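Local coordinates for protein membrane attack complex assembly inhibitor BGA71 (Borreliella bavariensis, PDB 6FMH) that inhibits assembly of the complement membrane attack complex and thereby probably shields this Lyme disease spirochaete from lysis by its host, at residues I61-Y66 / S106-I111; T85-L90 / Y94-F99; L115-E120 / S135-N140; A152-E157 / K181-T186. One frame throughout, in Å; residues are numbered along the deposited sequence.

Interaction 1 (I61-Y66 / S106-I111); sequences IKRTIY and SIQYDI
Gln108 lays its amide nitrogen over one face of the Arg63 guanidinium: NE2 stands 3.3 Å above the plane and over its centre, with the nearest approach, 3.4 Å, to Arg63 CZ. The two flat groups are turned 39° apart, so this is a tilted overlap and not a flush stack. Arg63 spends its polar end on other partners: NH1 forms a salt bridge with Asp112 and a hydrogen bond with Gln60. The chain reaches them by bending at chi3.

Here helix 55-68 crosses the long helix 90-123 deep in this all-helical fold; the centre of the contact lies about 3 Å from the centre of the chain. The axes of 61-66 and 106-111 pass 8.8 Å apart at 105°, and the CA atoms of Thr64 and Gln108 come within 6.1 Å. At that crossing Thr64 OG1 donates a hydrogen bond of 2.6 Å to Gln108 OE1, approaching at a C=O...donor angle of 135° and tilted from the carbonyl plane. A bend at chi2 curls the glutamine so that OE1 accepts from the threonine, while NE2 merely lies over the guanidinium, in contact without a hydrogen bond. Ile107 CG2 packs against Thr64 OG1 from the next position, while Phe151 and Arg148 of helix 127-163 touch both residues.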
loop_
_atom_site.group_PDB
_atom_site.type_symbol
_atom_site.label_atom_id
_atom_site.label_comp_id
_atom_site.label_asym_id
_atom_site.label_seq_id
_atom_site.Cartn_x
_atom_site.Cartn_y
_atom_site.Cartn_z
ATOM N N ILE A 61 -12.082 0.139 6.266
ATOM C CA ILE A 61 -13.319 0.693 6.752
ATOM C C ILE A 61 -13.076 1.874 7.696
ATOM O O ILE A 61 -13.651 2.946 7.508
ATOM C CB ILE A 61 -14.200 -0.391 7.407
ATOM C CG1 ILE A 61 -14.730 -1.337 6.342
ATOM C CG2 ILE A 61 -15.393 0.219 8.095
ATOM C CD1 ILE A 61 -15.154 -2.711 6.843
ATOM N N LYS A 62 -12.225 1.672 8.686
ATOM C CA LYS A 62 -11.864 2.713 9.661
ATOM C C LYS A 62 -11.183 3.953 9.066
ATOM O O LYS A 62 -11.405 5.066 9.549
ATOM C CB LYS A 62 -10.939 2.148 10.732
ATOM C CG LYS A 62 -11.629 1.210 11.700
ATOM C CD LYS A 62 -10.583 0.547 12.567
ATOM C CE LYS A 62 -11.183 -0.391 13.567
ATOM N NZ LYS A 62 -10.124 -1.302 14.107
ATOM N N ARG A 63 -10.339 3.754 8.058
ATOM C CA ARG A 63 -9.710 4.897 7.394
ATOM C C ARG A 63 -10.772 5.890 6.958
ATOM O O ARG A 63 -10.680 7.088 7.221
ATOM C CB ARG A 63 -8.873 4.453 6.194
ATOM C CG ARG A 63 -7.624 3.654 6.545
ATOM C CD ARG A 63 -6.990 2.761 5.417
ATOM N NE ARG A 63 -6.290 3.652 4.511
ATOM C CZ ARG A 63 -5.795 3.341 3.296
ATOM N NH1 ARG A 63 -5.809 2.123 2.840
ATOM N NH2 ARG A 63 -5.210 4.287 2.580
ATOM N N THR A 64 -11.818 5.387 6.308
ATOM C CA THR A 64 -12.891 6.288 5.814
ATOM C C THR A 64 -13.739 6.851 6.917
ATOM O O THR A 64 -13.914 8.024 7.033
ATOM C CB THR A 64 -13.799 5.609 4.753
ATOM O OG1 THR A 64 -13.121 5.577 3.483
ATOM C CG2 THR A 64 -15.048 6.419 4.539
ATOM N N ILE A 65 -14.143 5.980 7.819
ATOM C CA ILE A 65 -15.047 6.373 8.918
ATOM C C ILE A 65 -14.396 7.350 9.858
ATOM O O ILE A 65 -14.910 8.429 10.080
ATOM C CB ILE A 65 -15.503 5.140 9.751
ATOM C CG1 ILE A 65 -16.238 4.116 8.889
ATOM C CG2 ILE A 65 -16.374 5.565 10.934
ATOM C CD1 ILE A 65 -17.708 4.312 8.813
ATOM N N TYR A 66 -13.239 6.967 10.389
ATOM C CA TYR A 66 -12.554 7.733 11.434
ATOM C C TYR A 66 -12.128 9.062 10.907
ATOM O O TYR A 66 -12.186 10.073 11.617
ATOM C CB TYR A 66 -11.341 6.972 11.929
ATOM C CG TYR A 66 -11.610 5.786 12.865
ATOM C CD1 TYR A 66 -12.792 5.093 12.848
ATOM C CD2 TYR A 66 -10.638 5.387 13.765
ATOM C CE1 TYR A 66 -13.003 4.025 13.672
ATOM C CE2 TYR A 66 -10.836 4.333 14.615
ATOM C CZ TYR A 66 -12.039 3.658 14.570
ATOM O OH TYR A 66 -12.225 2.569 15.386
ATOM N N SER A 106 -16.056 0.784 -0.346
ATOM C CA SER A 106 -15.876 1.102 -1.761
ATOM C C SER A 106 -15.310 2.487 -1.898
ATOM O O SER A 106 -14.513 2.769 -2.770
ATOM C CB SER A 106 -17.232 0.991 -2.481
ATOM O OG SER A 106 -17.701 -0.381 -2.428
ATOM N N ILE A 107 -15.770 3.378 -1.042
ATOM C CA ILE A 107 -15.276 4.732 -1.006
ATOM C C ILE A 107 -13.785 4.667 -0.784
ATOM O O ILE A 107 -13.006 5.259 -1.494
ATOM C CB ILE A 107 -16.013 5.539 0.063
ATOM C CG1 ILE A 107 -17.420 5.857 -0.448
ATOM C CG2 ILE A 107 -15.300 6.845 0.359
ATOM C CD1 ILE A 107 -18.415 6.174 0.650
ATOM N N GLN A 108 -13.387 3.850 0.167
ATOM C CA GLN A 108 -11.977 3.656 0.434
ATOM C C GLN A 108 -11.290 3.001 -0.736
ATOM O O GLN A 108 -10.204 3.439 -1.128
ATOM C CB GLN A 108 -11.788 2.791 1.661
ATOM C CG GLN A 108 -10.445 2.932 2.380
ATOM C CD GLN A 108 -9.943 4.361 2.638
ATOM O OE1 GLN A 108 -10.617 5.171 3.220
ATOM N NE2 GLN A 108 -8.736 4.651 2.188
ATOM N N TYR A 109 -11.776 1.902 -1.269
ATOM C CA TYR A 109 -11.023 1.186 -2.275
ATOM C C TYR A 109 -10.709 2.009 -3.487
ATOM O O TYR A 109 -9.672 1.858 -4.094
ATOM C CB TYR A 109 -11.679 -0.144 -2.694
ATOM C CG TYR A 109 -11.005 -0.794 -3.922
ATOM C CD1 TYR A 109 -9.803 -1.465 -3.797
ATOM C CD2 TYR A 109 -11.543 -0.677 -5.197
ATOM C CE1 TYR A 109 -9.180 -2.002 -4.886
ATOM C CE2 TYR A 109 -10.917 -1.220 -6.275
ATOM C CZ TYR A 109 -9.732 -1.876 -6.106
ATOM O OH TYR A 109 -9.069 -2.436 -7.136
ATOM N N ASP A 110 -11.629 2.843 -3.871
ATOM C CA ASP A 110 -11.413 3.667 -4.997
ATOM C C ASP A 110 -10.176 4.477 -4.836
ATOM O O ASP A 110 -9.401 4.580 -5.717
ATOM C CB ASP A 110 -12.611 4.556 -5.200
ATOM C CG ASP A 110 -13.690 3.899 -5.946
ATOM O OD1 ASP A 110 -13.636 2.736 -6.219
ATOM O OD2 ASP A 110 -14.614 4.546 -6.282
ATOM N N ILE A 111 -10.001 5.060 -3.681
ATOM C CA ILE A 111 -8.868 5.890 -3.384
ATOM C C ILE A 111 -7.596 5.101 -3.441
ATOM O O ILE A 111 -6.594 5.574 -3.840
ATOM C CB ILE A 111 -9.008 6.523 -1.992
ATOM C CG1 ILE A 111 -10.211 7.425 -1.906
ATOM C CG2 ILE A 111 -7.818 7.375 -1.654
ATOM C CD1 ILE A 111 -10.601 7.804 -0.521
#

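Interaction 2 (T85-L90 / Y94-F99); sequences TLYNKL and YTSKEF
Leu86 and Ser96 meet CB to CB at 4.0 Å, where the end of helix 73-88 lies beside the start of helix 90-123. Their CA atoms are 5.8 Å apart, a spacing the small serine allows. One residue on, Ser96 OG sits 3.8 Å from Tyr87 CA and comes up to the edge of the tyrosine ring, near its plane. Thr95 adds a methyl contact, its CG2 lying 4.4 Å from Leu86 CD1, and the extended Lys97 brings CE to 4.5 Å from Tyr87 CE2.

Ser96 OG occupies the crowded position between its backbone N and carbonyl carbon (chi1 55°), from which it hydrogen-bonds back to Arg93 O in its own helix. Arg93 also meets the tyrosine twice, NE bonding Tyr87 O and the guanidinium making a cation-pi contact with the ring; Phe45 meets that ring edge-to-face.

Since the serine hydroxyl already has its partner within the helix, it presents itself to Tyr87 through van der Waals contact, and this sharp corner between two consecutive helices is joined here by van der Waals contact of mostly carbon atoms.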
loop_
_atom_site.group_PDB
_atom_site.type_symbol
_atom_site.label_atom_id
_atom_site.label_comp_id
_atom_site.label_asym_id
_atom_site.label_seq_id
_atom_site.Cartn_x
_atom_site.Cartn_y
_atom_site.Cartn_z
ATOM N N THR A 85 -27.392 -1.498 16.617
ATOM C CA THR A 85 -28.852 -1.549 16.599
ATOM C C THR A 85 -29.345 -2.286 15.336
ATOM O O THR A 85 -30.131 -3.218 15.433
ATOM C CB THR A 85 -29.421 -0.129 16.599
ATOM O OG1 THR A 85 -28.770 0.633 17.640
ATOM C CG2 THR A 85 -30.925 -0.104 16.781
ATOM N N LEU A 86 -28.883 -1.843 14.168
ATOM C CA LEU A 86 -29.358 -2.369 12.888
ATOM C C LEU A 86 -28.992 -3.834 12.762
ATOM O O LEU A 86 -29.816 -4.638 12.312
ATOM C CB LEU A 86 -28.777 -1.581 11.696
ATOM C CG LEU A 86 -29.261 -0.151 11.501
ATOM C CD1 LEU A 86 -28.506 0.589 10.406
ATOM C CD2 LEU A 86 -30.742 -0.109 11.209
ATOM N N TYR A 87 -27.773 -4.165 13.185
ATOM C CA TYR A 87 -27.266 -5.530 13.159
ATOM C C TYR A 87 -28.077 -6.448 14.065
ATOM O O TYR A 87 -28.409 -7.568 13.696
ATOM C CB TYR A 87 -25.807 -5.569 13.633
ATOM C CG TYR A 87 -25.133 -6.901 13.485
ATOM C CD1 TYR A 87 -25.287 -7.901 14.455
ATOM C CD2 TYR A 87 -24.349 -7.178 12.392
ATOM C CE1 TYR A 87 -24.690 -9.147 14.322
ATOM C CE2 TYR A 87 -23.729 -8.404 12.274
ATOM C CZ TYR A 87 -23.914 -9.392 13.240
ATOM O OH TYR A 87 -23.310 -10.636 13.122
ATOM N N ASN A 88 -28.407 -5.977 15.257
ATOM C CA ASN A 88 -29.176 -6.791 16.181
ATOM C C ASN A 88 -30.643 -6.980 15.826
ATOM O O ASN A 88 -31.329 -7.775 16.480
ATOM C CB ASN A 88 -29.063 -6.258 17.595
ATOM C CG ASN A 88 -27.701 -6.399 18.127
ATOM O OD1 ASN A 88 -26.994 -7.344 17.768
ATOM N ND2 ASN A 88 -27.290 -5.477 18.976
ATOM N N LYS A 89 -31.132 -6.269 14.818
ATOM C CA LYS A 89 -32.447 -6.554 14.278
ATOM C C LYS A 89 -32.302 -7.305 12.981
ATOM O O LYS A 89 -32.027 -6.715 11.947
ATOM C CB LYS A 89 -33.234 -5.275 14.065
ATOM C CG LYS A 89 -34.001 -4.856 15.314
ATOM C CD LYS A 89 -35.323 -5.590 15.374
ATOM C CE LYS A 89 -36.192 -5.105 16.522
ATOM N NZ LYS A 89 -37.500 -5.815 16.494
ATOM N N LEU A 90 -32.557 -8.599 13.038
ATOM C CA LEU A 90 -32.428 -9.475 11.887
ATOM C C LEU A 90 -32.989 -8.855 10.609
ATOM O O LEU A 90 -32.295 -8.793 9.602
ATOM C CB LEU A 90 -33.105 -10.801 12.172
ATOM C CG LEU A 90 -32.363 -11.654 13.193
ATOM C CD1 LEU A 90 -33.137 -12.923 13.461
ATOM C CD2 LEU A 90 -30.933 -11.984 12.831
ATOM N N TYR A 94 -28.806 -6.556 7.257
ATOM C CA TYR A 94 -28.159 -6.384 5.958
ATOM C C TYR A 94 -27.773 -4.946 5.663
ATOM O O TYR A 94 -26.804 -4.672 4.980
ATOM C CB TYR A 94 -29.076 -6.915 4.843
ATOM C CG TYR A 94 -30.187 -5.973 4.455
ATOM C CD1 TYR A 94 -31.352 -5.883 5.207
ATOM C CD2 TYR A 94 -30.049 -5.134 3.357
ATOM C CE1 TYR A 94 -32.371 -5.005 4.854
ATOM C CE2 TYR A 94 -31.056 -4.244 2.985
ATOM C CZ TYR A 94 -32.225 -4.189 3.734
ATOM O OH TYR A 94 -33.207 -3.291 3.366
ATOM N N THR A 95 -28.592 -4.032 6.132
ATOM C CA THR A 95 -28.371 -2.632 5.938
ATOM C C THR A 95 -27.093 -2.157 6.636
ATOM O O THR A 95 -26.356 -1.320 6.085
ATOM C CB THR A 95 -29.585 -1.895 6.459
ATOM O OG1 THR A 95 -30.739 -2.396 5.770
ATOM C CG2 THR A 95 -29.449 -0.420 6.213
ATOM N N SER A 96 -26.777 -2.718 7.812
ATOM C CA SER A 96 -25.526 -2.404 8.470
ATOM C C SER A 96 -24.392 -2.940 7.652
ATOM O O SER A 96 -23.376 -2.289 7.457
ATOM C CB SER A 96 -25.486 -3.000 9.896
ATOM O OG SER A 96 -25.728 -4.394 9.897
ATOM N N LYS A 97 -24.525 -4.182 7.220
ATOM C CA LYS A 97 -23.480 -4.818 6.394
ATOM C C LYS A 97 -23.251 -4.079 5.094
ATOM O O LYS A 97 -22.111 -3.830 4.711
ATOM C CB LYS A 97 -23.843 -6.267 6.090
ATOM C CG LYS A 97 -23.348 -7.205 7.126
ATOM C CD LYS A 97 -23.721 -8.637 6.788
ATOM C CE LYS A 97 -23.448 -9.552 7.951
ATOM N NZ LYS A 97 -24.520 -10.545 8.166
ATOM N N GLU A 98 -24.328 -3.751 4.403
ATOM C CA GLU A 98 -24.198 -3.000 3.152
ATOM C C GLU A 98 -23.502 -1.648 3.365
ATOM O O GLU A 98 -22.624 -1.282 2.619
ATOM C CB GLU A 98 -25.568 -2.841 2.451
ATOM C CG GLU A 98 -25.845 -4.014 1.533
ATOM C CD GLU A 98 -27.280 -4.113 1.061
ATOM O OE1 GLU A 98 -27.879 -3.081 0.659
ATOM O OE2 GLU A 98 -27.758 -5.257 0.984
ATOM N N PHE A 99 -23.934 -0.895 4.379
ATOM C CA PHE A 99 -23.258 0.360 4.717
ATOM C C PHE A 99 -21.726 0.138 4.826
ATOM O O PHE A 99 -20.943 0.928 4.336
ATOM C CB PHE A 99 -23.841 0.923 6.020
ATOM C CG PHE A 99 -23.119 2.107 6.532
ATOM C CD1 PHE A 99 -23.388 3.362 6.022
ATOM C CD2 PHE A 99 -22.119 1.968 7.507
ATOM C CE1 PHE A 99 -22.689 4.482 6.495
ATOM C CE2 PHE A 99 -21.416 3.079 7.960
ATOM C CZ PHE A 99 -21.700 4.335 7.455
#

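Interaction 3 (L115-E120 / S135-N140); sequences LCLIKE and SELLMN
Leu137, the residue that packs against Leu117 and Ile118, sits in a helical turn held by backbone bonds such as Met139 N to Ser135 O, at 2.9 Å. The contact belongs to a helical hairpin: helix 90-123 runs out to a short connection and helix 127-163 comes back beside it. The centre of the contact is about 19 Å from that of the chain.

Between the two helices the meeting is wholly aliphatic. Leu137 reaches across and lies over the valley between two neighbouring residues of the partner helix. Its CB takes Ile118, and its branched end takes Leu117. Ile118 and Leu137 point in opposite senses and lie alongside each other; with CG1 beside its backbone N (chi1 -68°), the isoleucine turns its longer branch toward the leucine.

On helix 90-123 next to this contact, Cys116 forms a disulfide with Cys116 of the second subunit, so the hairpin lies beside a covalent dimer link. Ile118 CG1 stops 3.9 Å from Leu137 CB, while Leu137 CD2 rests 4.0 Å from Leu117 CB.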
loop_
_atom_site.group_PDB
_atom_site.type_symbol
_atom_site.label_atom_id
_atom_site.label_comp_id
_atom_site.label_asym_id
_atom_site.label_seq_id
_atom_site.Cartn_x
_atom_site.Cartn_y
_atom_site.Cartn_z
ATOM N N LEU A 115 -4.127 4.918 -6.281
ATOM C CA LEU A 115 -2.795 5.067 -5.816
ATOM C C LEU A 115 -2.024 3.854 -6.208
ATOM O O LEU A 115 -0.877 3.916 -6.422
ATOM C CB LEU A 115 -2.780 5.262 -4.323
ATOM C CG LEU A 115 -1.376 5.412 -3.804
ATOM C CD1 LEU A 115 -0.679 6.674 -4.212
ATOM C CD2 LEU A 115 -1.443 5.269 -2.344
ATOM N N CYS A 116 -2.686 2.732 -6.278
ATOM C CA CYS A 116 -2.071 1.507 -6.700
ATOM C C CYS A 116 -1.647 1.679 -8.166
ATOM O O CYS A 116 -0.640 1.190 -8.529
ATOM C CB CYS A 116 -2.988 0.269 -6.415
ATOM S SG CYS A 116 -2.430 -1.075 -5.351
ATOM N N LEU A 117 -2.399 2.424 -8.954
ATOM C CA LEU A 117 -2.207 2.646 -10.388
ATOM C C LEU A 117 -1.363 3.823 -10.792
ATOM O O LEU A 117 -0.825 3.845 -11.838
ATOM C CB LEU A 117 -3.549 2.905 -11.035
ATOM C CG LEU A 117 -4.481 1.801 -11.426
ATOM C CD1 LEU A 117 -5.814 2.352 -11.807
ATOM C CD2 LEU A 117 -3.881 1.018 -12.538
ATOM N N ILE A 118 -1.327 4.826 -9.959
ATOM C CA ILE A 118 -0.429 5.929 -10.041
ATOM C C ILE A 118 0.962 5.473 -9.700
ATOM O O ILE A 118 1.903 5.988 -10.216
ATOM C CB ILE A 118 -0.861 7.016 -9.047
ATOM C CG1 ILE A 118 -2.175 7.615 -9.491
ATOM C CG2 ILE A 118 0.194 8.089 -8.866
ATOM C CD1 ILE A 118 -2.524 8.951 -8.899
ATOM N N LYS A 119 1.086 4.528 -8.797
ATOM C CA LYS A 119 2.360 3.970 -8.484
ATOM C C LYS A 119 2.925 3.205 -9.653
ATOM O O LYS A 119 4.085 3.283 -9.908
ATOM C CB LYS A 119 2.270 3.127 -7.230
ATOM C CG LYS A 119 2.305 3.914 -5.945
ATOM C CD LYS A 119 1.939 3.042 -4.801
ATOM C CE LYS A 119 2.153 3.716 -3.487
ATOM N NZ LYS A 119 1.863 2.807 -2.378
ATOM N N GLU A 120 2.092 2.482 -10.379
ATOM C CA GLU A 120 2.453 1.788 -11.601
ATOM C C GLU A 120 2.972 2.636 -12.708
ATOM O O GLU A 120 3.781 2.217 -13.439
ATOM C CB GLU A 120 1.246 1.061 -12.148
ATOM C CG GLU A 120 1.478 0.325 -13.456
ATOM C CD GLU A 120 0.225 -0.111 -14.092
ATOM O OE1 GLU A 120 -0.692 0.622 -14.028
ATOM O OE2 GLU A 120 0.158 -1.181 -14.640
ATOM N N SER A 135 -3.341 12.670 -16.769
ATOM C CA SER A 135 -4.549 13.465 -16.540
ATOM C C SER A 135 -5.684 12.633 -15.931
ATOM O O SER A 135 -6.362 13.075 -14.987
ATOM C CB SER A 135 -5.055 14.091 -17.857
ATOM O OG SER A 135 -5.772 13.153 -18.670
ATOM N N GLU A 136 -5.879 11.438 -16.464
ATOM C CA GLU A 136 -6.976 10.603 -16.049
ATOM C C GLU A 136 -6.832 10.088 -14.619
ATOM O O GLU A 136 -7.801 10.051 -13.834
ATOM C CB GLU A 136 -7.112 9.441 -17.020
ATOM C CG GLU A 136 -8.175 8.411 -16.628
ATOM C CD GLU A 136 -8.234 7.238 -17.588
ATOM O OE1 GLU A 136 -7.596 7.298 -18.661
ATOM O OE2 GLU A 136 -8.906 6.254 -17.278
ATOM N N LEU A 137 -5.624 9.689 -14.279
ATOM C CA LEU A 137 -5.337 9.246 -12.923
ATOM C C LEU A 137 -5.517 10.377 -11.922
ATOM O O LEU A 137 -5.975 10.157 -10.799
ATOM C CB LEU A 137 -3.906 8.700 -12.845
ATOM C CG LEU A 137 -3.635 7.406 -13.631
ATOM C CD1 LEU A 137 -2.136 7.104 -13.725
ATOM C CD2 LEU A 137 -4.385 6.223 -13.061
ATOM N N LEU A 138 -5.151 11.596 -12.328
ATOM C CA LEU A 138 -5.281 12.733 -11.437
ATOM C C LEU A 138 -6.716 13.093 -11.221
ATOM O O LEU A 138 -7.129 13.478 -10.124
ATOM C CB LEU A 138 -4.534 13.926 -12.015
ATOM C CG LEU A 138 -3.021 13.804 -12.016
ATOM C CD1 LEU A 138 -2.469 14.978 -12.786
ATOM C CD2 LEU A 138 -2.456 13.752 -10.607
ATOM N N MET A 139 -7.474 13.017 -12.309
ATOM C CA MET A 139 -8.891 13.294 -12.249
ATOM C C MET A 139 -9.585 12.248 -11.367
ATOM O O MET A 139 -10.287 12.596 -10.439
ATOM C CB MET A 139 -9.428 13.466 -13.677
ATOM C CG MET A 139 -8.867 14.734 -14.317
ATOM S SD MET A 139 -9.142 14.837 -16.096
ATOM C CE MET A 139 -10.752 15.630 -16.149
ATOM N N ASN A 140 -9.318 10.972 -11.590
ATOM C CA ASN A 140 -9.858 9.920 -10.758
ATOM C C ASN A 140 -9.500 10.082 -9.293
ATOM O O ASN A 140 -10.312 9.829 -8.394
ATOM C CB ASN A 140 -9.329 8.554 -11.228
ATOM C CG ASN A 140 -9.949 8.114 -12.553
ATOM O OD1 ASN A 140 -10.943 8.639 -12.971
ATOM N ND2 ASN A 140 -9.318 7.165 -13.224
#

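Interaction 4 (A152-E157 / K181-T186); sequences AKKLNE and KENYKT
Tyr184 and Lys154 cross obliquely, the tyrosine coming in with its hydroxyl end foremost against the base of the lysine chain. Lys154 CG lies 3.9 Å from Tyr184 CZ, in a position that is neither over the face nor at the edge of the ring. The phenol then pushes on to the helix backbone, where Tyr184 OH lies 3.3 Å from Leu155 CA. The Leu155 side chain crosses that of Tyr184 at about a right angle, and its CB and CD1 both flank the hydroxyl. Thr158, one turn along, holds that hydroxyl through a hydrogen bond with its OG1, which also bonds Lys154 O; the buried phenol oxygen is thus satisfied beside the helix.

Farther out, the lysine crosses Asn183 at about a right angle. With CG anti to the backbone N (chi1 -157°) and a bend at chi2, its chain swings over to the asparagine, and Lys154 CE settles 3.2 Å from Asn183 OD1. Its ammonium group pairs with Glu157 within the same helix, though the modelled separation is doubtfully short. Asn183 in turn is held by its own helix, with ND2 bonded to Tyr179 O.

Phe99 meets the Tyr184 ring edge-to-face, linking this site to helix 90-123. The C-terminal part of the chain thus packs on the helical body: near the C-terminal end of helix 173-183, Tyr184 lies against the long helix 127-163 of this all-helical Borrelia family fold.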
loop_
_atom_site.group_PDB
_atom_site.type_symbol
_atom_site.label_atom_id
_atom_site.label_comp_id
_atom_site.label_asym_id
_atom_site.label_seq_id
_atom_site.Cartn_x
_atom_site.Cartn_y
_atom_site.Cartn_z
ATOM N N ALA A 152 -18.372 11.955 4.155
ATOM C CA ALA A 152 -18.030 12.420 5.492
ATOM C C ALA A 152 -19.008 13.496 5.922
ATOM O O ALA A 152 -19.501 13.515 7.056
ATOM C CB ALA A 152 -16.600 12.928 5.512
ATOM N N LYS A 153 -19.281 14.418 5.005
ATOM C CA LYS A 153 -20.225 15.487 5.284
ATOM C C LYS A 153 -21.558 14.819 5.684
ATOM O O LYS A 153 -22.041 15.017 6.793
ATOM C CB LYS A 153 -20.372 16.380 4.076
ATOM C CG LYS A 153 -20.785 17.811 4.380
ATOM C CD LYS A 153 -19.579 18.667 4.813
ATOM C CE LYS A 153 -20.017 20.121 5.127
ATOM N NZ LYS A 153 -18.929 20.940 5.747
ATOM N N LYS A 154 -22.028 13.907 4.838
ATOM C CA LYS A 154 -23.218 13.166 5.113
ATOM C C LYS A 154 -23.174 12.421 6.413
ATOM O O LYS A 154 -24.155 12.411 7.145
ATOM C CB LYS A 154 -23.496 12.160 4.014
ATOM C CG LYS A 154 -24.967 11.762 3.939
ATOM C CD LYS A 154 -25.745 12.731 3.078
ATOM C CE LYS A 154 -27.243 12.561 3.214
ATOM N NZ LYS A 154 -27.944 13.720 3.847
ATOM N N LEU A 155 -22.039 11.794 6.723
ATOM C CA LEU A 155 -21.900 11.015 7.966
ATOM C C LEU A 155 -21.987 11.877 9.252
ATOM O O LEU A 155 -22.532 11.438 10.276
ATOM C CB LEU A 155 -20.622 10.220 7.943
ATOM C CG LEU A 155 -20.345 9.246 9.112
ATOM C CD1 LEU A 155 -21.500 8.298 9.369
ATOM C CD2 LEU A 155 -19.086 8.466 8.857
ATOM N N ASN A 156 -21.542 13.124 9.178
ATOM C CA ASN A 156 -21.659 14.013 10.343
ATOM C C ASN A 156 -23.083 14.479 10.573
ATOM O O ASN A 156 -23.551 14.586 11.728
ATOM C CB ASN A 156 -20.684 15.141 10.229
ATOM C CG ASN A 156 -19.321 14.689 10.608
ATOM O OD1 ASN A 156 -19.044 14.482 11.773
ATOM N ND2 ASN A 156 -18.441 14.477 9.606
ATOM N N GLU A 157 -23.769 14.702 9.447
ATOM C CA GLU A 157 -25.173 15.052 9.461
ATOM C C GLU A 157 -26.022 13.903 10.060
ATOM O O GLU A 157 -26.987 14.120 10.785
ATOM C CB GLU A 157 -25.700 15.428 8.069
ATOM C CG GLU A 157 -27.190 15.293 8.135
ATOM C CD GLU A 157 -27.878 15.315 6.839
ATOM O OE1 GLU A 157 -27.293 14.909 5.848
ATOM O OE2 GLU A 157 -29.026 15.716 6.805
ATOM N N LYS A 181 -30.906 3.670 4.571
ATOM C CA LYS A 181 -31.164 3.292 3.184
ATOM C C LYS A 181 -31.219 4.514 2.229
ATOM O O LYS A 181 -30.645 4.477 1.142
ATOM C CB LYS A 181 -32.474 2.501 3.093
ATOM C CG LYS A 181 -32.283 1.014 3.264
ATOM C CD LYS A 181 -33.575 0.222 3.166
ATOM C CE LYS A 181 -34.362 0.285 4.468
ATOM N NZ LYS A 181 -35.515 -0.676 4.496
ATOM N N GLU A 182 -31.952 5.563 2.625
ATOM C CA GLU A 182 -32.211 6.722 1.757
ATOM C C GLU A 182 -30.996 7.707 1.654
ATOM O O GLU A 182 -30.903 8.511 0.707
ATOM C CB GLU A 182 -33.566 7.412 2.117
ATOM C CG GLU A 182 -34.798 6.445 2.049
ATOM C CD GLU A 182 -34.963 5.674 0.705
ATOM O OE1 GLU A 182 -35.024 6.345 -0.345
ATOM O OE2 GLU A 182 -35.037 4.398 0.673
ATOM N N ASN A 183 -30.050 7.627 2.596
ATOM C CA ASN A 183 -28.920 8.551 2.598
ATOM C C ASN A 183 -27.632 7.892 2.203
ATOM O O ASN A 183 -26.600 8.534 2.102
ATOM C CB ASN A 183 -28.814 9.181 3.969
ATOM C CG ASN A 183 -30.003 10.030 4.264
ATOM O OD1 ASN A 183 -30.127 11.173 3.740
ATOM N ND2 ASN A 183 -30.848 9.569 5.168
ATOM N N TYR A 184 -27.666 6.577 2.050
ATOM C CA TYR A 184 -26.489 5.861 1.618
ATOM C C TYR A 184 -26.826 4.867 0.532
ATOM O O TYR A 184 -26.449 3.718 0.619
ATOM C CB TYR A 184 -25.822 5.228 2.857
ATOM C CG TYR A 184 -25.405 6.306 3.870
ATOM C CD1 TYR A 184 -24.239 7.016 3.702
ATOM C CD2 TYR A 184 -26.191 6.608 4.938
ATOM C CE1 TYR A 184 -23.855 7.978 4.604
ATOM C CE2 TYR A 184 -25.840 7.590 5.838
ATOM C CZ TYR A 184 -24.669 8.274 5.678
ATOM O OH TYR A 184 -24.295 9.241 6.622
ATOM N N LYS A 185 -27.594 5.307 -0.447
ATOM C CA LYS A 185 -28.199 4.442 -1.463
ATOM C C LYS A 185 -27.163 3.731 -2.269
ATOM O O LYS A 185 -27.211 2.515 -2.486
ATOM C CB LYS A 185 -28.995 5.267 -2.474
ATOM C CG LYS A 185 -30.435 5.560 -2.079
ATOM C CD LYS A 185 -31.312 5.978 -3.270
ATOM C CE LYS A 185 -32.774 5.504 -3.172
ATOM N NZ LYS A 185 -33.754 6.504 -3.729
ATOM N N THR A 186 -26.203 4.530 -2.684
ATOM C CA THR A 186 -25.220 4.125 -3.641
ATOM C C THR A 186 -23.908 4.952 -3.440
ATOM O O THR A 186 -23.945 6.134 -3.145
ATOM C CB THR A 186 -25.865 4.305 -5.053
ATOM O OG1 THR A 186 -25.202 3.483 -5.995
ATOM C CG2 THR A 186 -25.816 5.719 -5.541
#

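In the fold
From the N terminus, helix 55-68 enters interaction 1, which closes a loop with residues 106-111. Interaction 2 is nested inside that loop, joining helix 73-88 to the start of helix 90-123. Interaction 3 follows in series, folding helix 127-163 back on helix 90-123, and interaction 4 then closes the last loop by bringing residues 181-186 to helix 127-163; no two loops cross. Helix 90-123 is shared by the first three contacts, with interactions 2 and 3 on opposite sides of the chain's centre, about 34 Å apart between centres. Phe99 links neighbouring sites, touching Ile65 of interaction 1 and Tyr184 of interaction 4. The segments of interactions 1 and 3 also meet the second subunit.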